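Hydratase ChsH1 (Mycobacterium tuberculosis, PDB 4W78) catalyses, with ChsH2, the hydration of a steroid enoyl-CoA, 3-oxo-4,17-pregnadiene-20-carboxyl-CoA, during breakdown of the cholesterol side chain. Local coordinates at residues A[118-124]-A[144-150]. Residue numbers count along the deposited sequence, not the author numbering.
Sequences QVSISAE and QHIVWQV
Segments 118-124 and 144-150 pair as antiparallel strands with beta phi/psi (Ile121 -127/143°, Trp148 -106/141°), axes 4.6 Å apart at closest approach and 153° between directions. Ser120-Gln149, Ser122-Val147 and Glu124-His145, side chains on one face, are hydrogen-bonded pairs, each closed by two backbone bonds; Glu124 N to His145 O is 2.9 Å and His145 N to Glu124 O 2.8 Å. Glu124, with the largest covered area (71 Å²), also brings OE1 within 3.9 Å of His145 CB, near the edge of the imidazole. The pairs belong to the hairpin of strands 119-134 and 139-150, flanked by strands 21-22 and 153-165 in the antiparallel sheet of this hotdog-clan domain. On the opposite face, with Ala123 and Ile146, Ile121 and Trp148 form a non-hydrogen-bonded pair, CA atoms 4.6 Å apart. Trp148 (chi1 m, chi2 -88°) receives a CH-pi contact: Ile121 CG1 lies 4.2 Å from its five-membered-ring centroid, 28° off the normal. Val119 CG1 reaches Trp148 CD1 at 3.4 Å. Trp148 NE1 hydrogen-bonds Thr71 OG1.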
loop_
_atom_site.group_PDB
_atom_site.type_symbol
_atom_site.label_atom_id
_atom_site.label_comp_id
_atom_site.label_asym_id
_atom_site.label_seq_id
_atom_site.Cartn_x
_atom_site.Cartn_y
_atom_site.Cartn_z
ATOM N N GLN A 118 4.030 -18.507 -8.937
ATOM C CA GLN A 118 4.253 -17.349 -9.801
ATOM C C GLN A 118 3.173 -17.274 -10.884
ATOM O O GLN A 118 3.083 -18.150 -11.740
ATOM C CB GLN A 118 5.628 -17.469 -10.468
ATOM C CG GLN A 118 5.891 -16.471 -11.587
ATOM C CD GLN A 118 6.103 -15.060 -11.064
ATOM O OE1 GLN A 118 7.046 -14.801 -10.307
ATOM N NE2 GLN A 118 5.233 -14.138 -11.469
ATOM N N VAL A 119 2.366 -16.220 -10.847
ATOM C CA VAL A 119 1.271 -16.050 -11.806
ATOM C C VAL A 119 1.693 -15.208 -13.006
ATOM O O VAL A 119 2.558 -14.331 -12.889
ATOM C CB VAL A 119 0.053 -15.391 -11.102
ATOM C CG1 VAL A 119 -1.064 -15.093 -12.067
ATOM C CG2 VAL A 119 -0.451 -16.291 -9.970
ATOM N N SER A 120 1.139 -15.523 -14.178
ATOM C CA SER A 120 1.289 -14.658 -15.350
ATOM C C SER A 120 -0.089 -14.250 -15.863
ATOM O O SER A 120 -1.076 -14.903 -15.562
ATOM C CB SER A 120 2.052 -15.371 -16.459
ATOM O OG SER A 120 1.273 -16.439 -16.970
ATOM N N ILE A 121 -0.146 -13.172 -16.637
ATOM C CA ILE A 121 -1.417 -12.676 -17.163
ATOM C C ILE A 121 -1.344 -12.499 -18.675
ATOM O O ILE A 121 -0.317 -12.067 -19.207
ATOM C CB ILE A 121 -1.807 -11.331 -16.491
ATOM C CG1 ILE A 121 -3.190 -10.847 -16.951
ATOM C CG2 ILE A 121 -0.727 -10.259 -16.737
ATOM C CD1 ILE A 121 -3.656 -9.575 -16.224
ATOM N N SER A 122 -2.449 -12.811 -19.360
ATOM C CA SER A 122 -2.569 -12.616 -20.809
ATOM C C SER A 122 -3.933 -12.013 -21.071
ATOM O O SER A 122 -4.911 -12.394 -20.419
ATOM C CB SER A 122 -2.445 -13.956 -21.527
ATOM O OG SER A 122 -2.637 -13.827 -22.929
ATOM N N ALA A 123 -4.001 -11.065 -22.001
ATOM C CA ALA A 123 -5.256 -10.359 -22.283
ATOM C C ALA A 123 -5.630 -10.490 -23.751
ATOM O O ALA A 123 -4.778 -10.380 -24.632
ATOM C CB ALA A 123 -5.130 -8.890 -21.914
ATOM N N GLU A 124 -6.918 -10.714 -24.008
ATOM C CA GLU A 124 -7.452 -10.853 -25.356
ATOM C C GLU A 124 -8.644 -9.918 -25.469
ATOM O O GLU A 124 -9.432 -9.814 -24.530
ATOM C CB GLU A 124 -7.916 -12.306 -25.580
ATOM C CG GLU A 124 -8.430 -12.593 -26.972
ATOM C CD GLU A 124 -9.329 -13.805 -27.018
ATOM O OE1 GLU A 124 -10.326 -13.799 -26.270
ATOM O OE2 GLU A 124 -9.055 -14.749 -27.793
ATOM N N GLN A 144 -12.883 -7.557 -22.595
ATOM C CA GLN A 144 -11.601 -8.271 -22.645
ATOM C C GLN A 144 -11.716 -9.590 -21.911
ATOM O O GLN A 144 -12.418 -9.673 -20.891
ATOM C CB GLN A 144 -10.504 -7.450 -21.987
ATOM C CG GLN A 144 -10.012 -6.254 -22.774
ATOM C CD GLN A 144 -8.894 -5.552 -22.032
ATOM O OE1 GLN A 144 -9.135 -4.650 -21.227
ATOM N NE2 GLN A 144 -7.666 -5.990 -22.268
ATOM N N HIS A 145 -11.039 -10.626 -22.407
ATOM C CA HIS A 145 -10.906 -11.881 -21.679
ATOM C C HIS A 145 -9.468 -11.986 -21.183
ATOM O O HIS A 145 -8.519 -12.017 -21.979
ATOM C CB HIS A 145 -11.251 -13.090 -22.550
ATOM C CG HIS A 145 -11.297 -14.391 -21.796
ATOM N ND1 HIS A 145 -11.062 -15.604 -22.394
ATOM C CD2 HIS A 145 -11.548 -14.671 -20.497
ATOM C CE1 HIS A 145 -11.169 -16.578 -21.514
ATOM N NE2 HIS A 145 -11.470 -16.039 -20.353
ATOM N N ILE A 146 -9.320 -11.992 -19.871
ATOM C CA ILE A 146 -8.023 -12.085 -19.212
ATOM C C ILE A 146 -7.880 -13.490 -18.676
ATOM O O ILE A 146 -8.828 -14.037 -18.100
ATOM C CB ILE A 146 -8.009 -11.149 -17.996
ATOM C CG1 ILE A 146 -8.371 -9.713 -18.384
ATOM C CG2 ILE A 146 -6.703 -11.268 -17.197
ATOM C CD1 ILE A 146 -7.701 -9.200 -19.576
ATOM N N VAL A 147 -6.704 -14.081 -18.849
ATOM C CA VAL A 147 -6.429 -15.398 -18.281
ATOM C C VAL A 147 -5.139 -15.345 -17.459
ATOM O O VAL A 147 -4.137 -14.776 -17.905
ATOM C CB VAL A 147 -6.325 -16.484 -19.368
ATOM C CG1 VAL A 147 -6.018 -17.836 -18.759
ATOM C CG2 VAL A 147 -7.626 -16.552 -20.196
ATOM N N TRP A 148 -5.183 -15.908 -16.256
ATOM C CA TRP A 148 -3.989 -16.056 -15.434
ATOM C C TRP A 148 -3.548 -17.503 -15.415
ATOM O O TRP A 148 -4.375 -18.424 -15.325
ATOM C CB TRP A 148 -4.230 -15.611 -13.988
ATOM C CG TRP A 148 -4.419 -14.127 -13.802
ATOM C CD1 TRP A 148 -3.439 -13.198 -13.592
ATOM C CD2 TRP A 148 -5.661 -13.414 -13.792
ATOM N NE1 TRP A 148 -4.002 -11.943 -13.436
ATOM C CE2 TRP A 148 -5.364 -12.058 -13.551
ATOM C CE3 TRP A 148 -7.005 -13.799 -13.934
ATOM C CZ2 TRP A 148 -6.354 -11.078 -13.473
ATOM C CZ3 TRP A 148 -7.994 -12.821 -13.840
ATOM C CH2 TRP A 148 -7.662 -11.475 -13.622
ATOM N N GLN A 149 -2.234 -17.687 -15.461
ATOM C CA GLN A 149 -1.635 -19.007 -15.450
ATOM C C GLN A 149 -0.564 -19.122 -14.380
ATOM O O GLN A 149 0.045 -18.128 -13.979
ATOM C CB GLN A 149 -0.999 -19.302 -16.804
ATOM C CG GLN A 149 -1.994 -19.346 -17.938
ATOM C CD GLN A 149 -1.340 -19.756 -19.227
ATOM O OE1 GLN A 149 -0.523 -19.021 -19.780
ATOM N NE2 GLN A 149 -1.669 -20.948 -19.703
ATOM N N VAL A 150 -0.338 -20.349 -13.931
ATOM C CA VAL A 150 0.870 -20.683 -13.193
ATOM C C VAL A 150 1.553 -21.706 -14.079
ATOM O O VAL A 150 1.035 -22.803 -14.279
ATOM C CB VAL A 150 0.553 -21.264 -11.810
ATOM C CG1 VAL A 150 1.826 -21.802 -11.154
ATOM C CG2 VAL A 150 -0.104 -20.195 -10.919
HETATM O O HOH W 1 -1.475 -15.937 -18.780
#